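Local coordinates for tryparedoxin (Crithidia fasciculata, PDB 1O8X), which probably serves as a thioredoxin-like dithiol-disulfide oxidoreductase that passes reducing equivalents in the trypanosomatid defence against oxidative stress, at residues L8-R16 against W86-A96. The protein carries 1 engineered substitution. Residues are numbered along the deposited sequence; the frame is centred on the assembly and turned at random.
Sequences LPGIEKLRR and WLAVPFAQSEA
Arg15 and Ala88 pair their backbones in both directions, joining strand 13-16 to strand 87-88 as antiparallel neighbours in the central sheet of this thioredoxin fold. Arg15 N donates to Ala88 O at 2.8 Å. The return bond, Ala88 N to Arg15 O, is 3.0 Å long, and the two make a hydrogen-bonded antiparallel pair. Arg15 O also receives a CA-H...O contact from Leu87 CA at 3.1 Å. Neighbouring residues bond away from the pair: Leu14 to Val21 of strand 19-22 on one side, Leu87 to Val65 and Phe67 of strand 63-69 on the other. The N-terminal hairpin is thus tied to strand 63-69 through 87-88.

The Arg15 chain, bent at chi2 and chi3, carries CD past Pro90 CG at 4.0 Å and its guanidinium on to a salt bridge from NH1 to Glu20 OE2. Arg16 and Leu87 run side by side, with Arg16 CB 3.6 Å from Leu87 CD2. With CG anti to its carbonyl carbon (chi1 -61°), the Leu14 side chain crosses that of Leu87 at about a right angle, CD1 to CD1, while its CD2 lies near Val89 CA.

Beyond the strands the contact is apolar. Leu8 CD2 meets Val89 CG2 at 3.8 Å. Leu8 to Ile11 form a type II turn, closed by a weak bond from Ile11 N to Leu8 O. On the facing segment, Gln93 N donates to Pro90 O, and Ser94 OG donates to Phe91 O at 2.7 Å. Gln93 is the N-cap residue of helix 94-103. Ile11 reaches this helix start: its CG1 touches Gln93 CG, and its CD1 sits 3.7 Å from Ala96 CB.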
loop_
_atom_site.group_PDB
_atom_site.type_symbol
_atom_site.label_atom_id
_atom_site.label_comp_id
_atom_site.label_asym_id
_atom_site.label_seq_id
_atom_site.Cartn_x
_atom_site.Cartn_y
_atom_site.Cartn_z
ATOM N N LEU A 8 2.223 2.811 11.489
ATOM C CA LEU A 8 0.835 3.169 11.746
ATOM C C LEU A 8 0.601 3.171 13.256
ATOM O O LEU A 8 -0.068 2.272 13.778
ATOM C CB LEU A 8 -0.112 2.167 11.068
ATOM C CG LEU A 8 0.100 1.811 9.589
ATOM C CD1 LEU A 8 -0.617 0.514 9.237
ATOM C CD2 LEU A 8 -0.365 2.943 8.690
ATOM N N PRO A 9 1.155 4.167 13.954
ATOM C CA PRO A 9 1.080 4.198 15.418
ATOM C C PRO A 9 -0.351 4.399 15.894
ATOM O O PRO A 9 -0.996 5.394 15.552
ATOM C CB PRO A 9 1.974 5.386 15.803
ATOM C CG PRO A 9 2.027 6.253 14.602
ATOM C CD PRO A 9 1.860 5.348 13.419
ATOM N N GLY A 10 -0.841 3.422 16.647
ATOM C CA GLY A 10 -2.151 3.502 17.261
ATOM C C GLY A 10 -3.319 3.385 16.304
ATOM O O GLY A 10 -4.431 3.790 16.633
ATOM N N ILE A 11 -3.071 2.841 15.115
ATOM C CA ILE A 11 -4.157 2.542 14.193
ATOM C C ILE A 11 -4.473 1.054 14.293
ATOM O O ILE A 11 -3.659 0.209 13.920
ATOM C CB ILE A 11 -3.809 2.969 12.742
ATOM C CG1 ILE A 11 -3.665 4.495 12.647
ATOM C CG2 ILE A 11 -4.873 2.469 11.765
ATOM C CD1 ILE A 11 -2.997 4.986 11.364
ATOM N N GLU A 12 -5.654 0.741 14.812
ATOM C CA GLU A 12 -6.041 -0.641 15.068
ATOM C C GLU A 12 -6.827 -1.259 13.919
ATOM O O GLU A 12 -6.904 -2.477 13.805
ATOM C CB GLU A 12 -6.873 -0.719 16.347
ATOM C CG GLU A 12 -6.061 -0.678 17.632
ATOM C CD GLU A 12 -6.793 -1.329 18.794
ATOM O OE1 GLU A 12 -8.005 -1.067 18.960
ATOM O OE2 GLU A 12 -6.161 -2.107 19.546
ATOM N N LYS A 13 -7.422 -0.413 13.085
ATOM C CA LYS A 13 -8.282 -0.882 12.002
ATOM C C LYS A 13 -7.952 -0.200 10.690
ATOM O O LYS A 13 -7.591 0.973 10.666
ATOM C CB LYS A 13 -9.758 -0.653 12.332
ATOM C CG LYS A 13 -10.256 -1.421 13.548
ATOM C CD LYS A 13 -11.703 -1.844 13.383
ATOM C CE LYS A 13 -12.167 -2.653 14.579
ATOM N NZ LYS A 13 -12.172 -1.850 15.845
ATOM N N LEU A 14 -8.096 -0.950 9.605
ATOM C CA LEU A 14 -7.923 -0.419 8.256
ATOM C C LEU A 14 -9.194 -0.661 7.476
ATOM O O LEU A 14 -9.937 -1.604 7.772
ATOM C CB LEU A 14 -6.755 -1.104 7.540
ATOM C CG LEU A 14 -5.373 -0.966 8.169
ATOM C CD1 LEU A 14 -4.419 -1.916 7.451
ATOM C CD2 LEU A 14 -4.894 0.473 8.067
ATOM N N ARG A 15 -9.454 0.186 6.486
ATOM C CA ARG A 15 -10.635 0.031 5.638
ATOM C C ARG A 15 -10.470 -1.148 4.686
ATOM O O ARG A 15 -9.380 -1.358 4.151
ATOM C CB ARG A 15 -10.879 1.299 4.815
ATOM C CG ARG A 15 -11.003 2.609 5.603
ATOM C CD ARG A 15 -12.003 2.576 6.755
ATOM N NE ARG A 15 -13.348 2.208 6.308
ATOM C CZ ARG A 15 -14.438 2.272 7.072
ATOM N NH1 ARG A 15 -14.355 2.691 8.332
ATOM N NH2 ARG A 15 -15.617 1.917 6.579
ATOM N N ARG A 16 -11.551 -1.899 4.472
ATOM C CA ARG A 16 -11.625 -2.917 3.424
ATOM C C ARG A 16 -13.039 -2.889 2.867
ATOM O O ARG A 16 -14.010 -3.083 3.611
ATOM C CB ARG A 16 -11.282 -4.320 3.953
ATOM C CG ARG A 16 -11.272 -5.427 2.883
ATOM C CD ARG A 16 -11.130 -6.851 3.423
ATOM N NE ARG A 16 -12.207 -7.194 4.356
ATOM C CZ ARG A 16 -12.319 -8.356 4.991
ATOM N NH1 ARG A 16 -11.427 -9.320 4.806
ATOM N NH2 ARG A 16 -13.328 -8.550 5.827
ATOM N N TRP A 86 -7.983 -3.915 -2.124
ATOM C CA TRP A 86 -7.154 -4.144 -0.936
ATOM C C TRP A 86 -7.584 -3.239 0.228
ATOM O O TRP A 86 -8.776 -2.917 0.360
ATOM C CB TRP A 86 -5.664 -3.987 -1.306
ATOM C CG TRP A 86 -5.377 -2.765 -2.156
ATOM C CD1 TRP A 86 -5.549 -1.451 -1.791
ATOM C CD2 TRP A 86 -4.925 -2.747 -3.506
ATOM N NE1 TRP A 86 -5.205 -0.627 -2.832
ATOM C CE2 TRP A 86 -4.825 -1.394 -3.903
ATOM C CE3 TRP A 86 -4.561 -3.740 -4.424
ATOM C CZ2 TRP A 86 -4.410 -1.024 -5.186
ATOM C CZ3 TRP A 86 -4.151 -3.374 -5.680
ATOM C CH2 TRP A 86 -4.081 -2.027 -6.061
ATOM N N LEU A 87 -6.639 -2.865 1.093
ATOM C CA LEU A 87 -6.974 -2.110 2.305
ATOM C C LEU A 87 -6.598 -0.645 2.173
ATOM O O LEU A 87 -5.883 -0.276 1.244
ATOM C CB LEU A 87 -6.264 -2.709 3.520
ATOM C CG LEU A 87 -6.327 -4.221 3.687
ATOM C CD1 LEU A 87 -5.603 -4.645 4.959
ATOM C CD2 LEU A 87 -7.758 -4.693 3.704
ATOM N N ALA A 88 -7.050 0.176 3.118
ATOM C CA ALA A 88 -6.667 1.583 3.156
ATOM C C ALA A 88 -6.545 2.101 4.568
ATOM O O ALA A 88 -7.313 1.713 5.453
ATOM C CB ALA A 88 -7.678 2.439 2.395
ATOM N N VAL A 89 -5.584 2.995 4.773
ATOM C CA VAL A 89 -5.568 3.797 6.003
ATOM C C VAL A 89 -6.794 4.698 5.928
ATOM O O VAL A 89 -7.031 5.330 4.901
ATOM C CB VAL A 89 -4.286 4.659 6.125
ATOM C CG1 VAL A 89 -4.342 5.535 7.382
ATOM C CG2 VAL A 89 -3.039 3.774 6.142
ATOM N N PRO A 90 -7.601 4.752 6.990
ATOM C CA PRO A 90 -8.801 5.586 6.938
ATOM C C PRO A 90 -8.453 7.047 6.674
ATOM O O PRO A 90 -7.410 7.516 7.137
ATOM C CB PRO A 90 -9.420 5.406 8.332
ATOM C CG PRO A 90 -8.898 4.087 8.816
ATOM C CD PRO A 90 -7.489 4.031 8.272
ATOM N N PHE A 91 -9.293 7.736 5.909
ATOM C CA PHE A 91 -9.084 9.140 5.574
ATOM C C PHE A 91 -8.860 10.026 6.813
ATOM O O PHE A 91 -8.081 10.980 6.757
ATOM C CB PHE A 91 -10.258 9.675 4.738
ATOM C CG PHE A 91 -10.056 11.080 4.249
ATOM C CD1 PHE A 91 -9.251 11.333 3.141
ATOM C CD2 PHE A 91 -10.645 12.160 4.911
ATOM C CE1 PHE A 91 -9.046 12.638 2.686
ATOM C CE2 PHE A 91 -10.442 13.468 4.466
ATOM C CZ PHE A 91 -9.650 13.709 3.354
ATOM N N ALA A 92 -9.530 9.695 7.918
ATOM C CA ALA A 92 -9.373 10.409 9.191
ATOM C C ALA A 92 -7.961 10.321 9.770
ATOM O O ALA A 92 -7.560 11.177 10.564
ATOM C CB ALA A 92 -10.396 9.907 10.209
ATOM N N GLN A 93 -7.210 9.293 9.362
ATOM C CA GLN A 93 -5.844 9.078 9.836
ATOM C C GLN A 93 -4.815 9.530 8.794
ATOM O O GLN A 93 -3.716 8.976 8.717
ATOM C CB GLN A 93 -5.636 7.610 10.228
ATOM C CG GLN A 93 -5.912 7.291 11.704
ATOM C CD GLN A 93 -7.391 7.301 12.065
ATOM O OE1 GLN A 93 -7.778 7.859 13.096
ATOM N NE2 GLN A 93 -8.217 6.679 11.230
ATOM N N SER A 94 -5.172 10.547 8.010
ATOM C CA SER A 94 -4.290 11.104 6.982
ATOM C C SER A 94 -2.984 11.655 7.527
ATOM O O SER A 94 -1.958 11.590 6.843
ATOM C CB SER A 94 -4.996 12.195 6.178
ATOM O OG SER A 94 -5.929 11.633 5.268
ATOM N N GLU A 95 -3.014 12.200 8.744
ATOM C CA GLU A 95 -1.797 12.696 9.384
ATOM C C GLU A 95 -0.758 11.579 9.491
ATOM O O GLU A 95 0.435 11.815 9.260
ATOM C CB GLU A 95 -2.112 13.293 10.757
ATOM C CG GLU A 95 -2.625 14.727 10.693
ATOM C CD GLU A 95 -3.856 14.977 11.558
ATOM O OE1 GLU A 95 -4.233 14.094 12.364
ATOM O OE2 GLU A 95 -4.465 16.065 11.424
ATOM N N ALA A 96 -1.213 10.366 9.799
ATOM C CA ALA A 96 -0.326 9.206 9.862
ATOM C C ALA A 96 0.270 8.936 8.486
ATOM O O ALA A 96 1.430 8.572 8.386
ATOM C CB ALA A 96 -1.050 7.977 10.375
#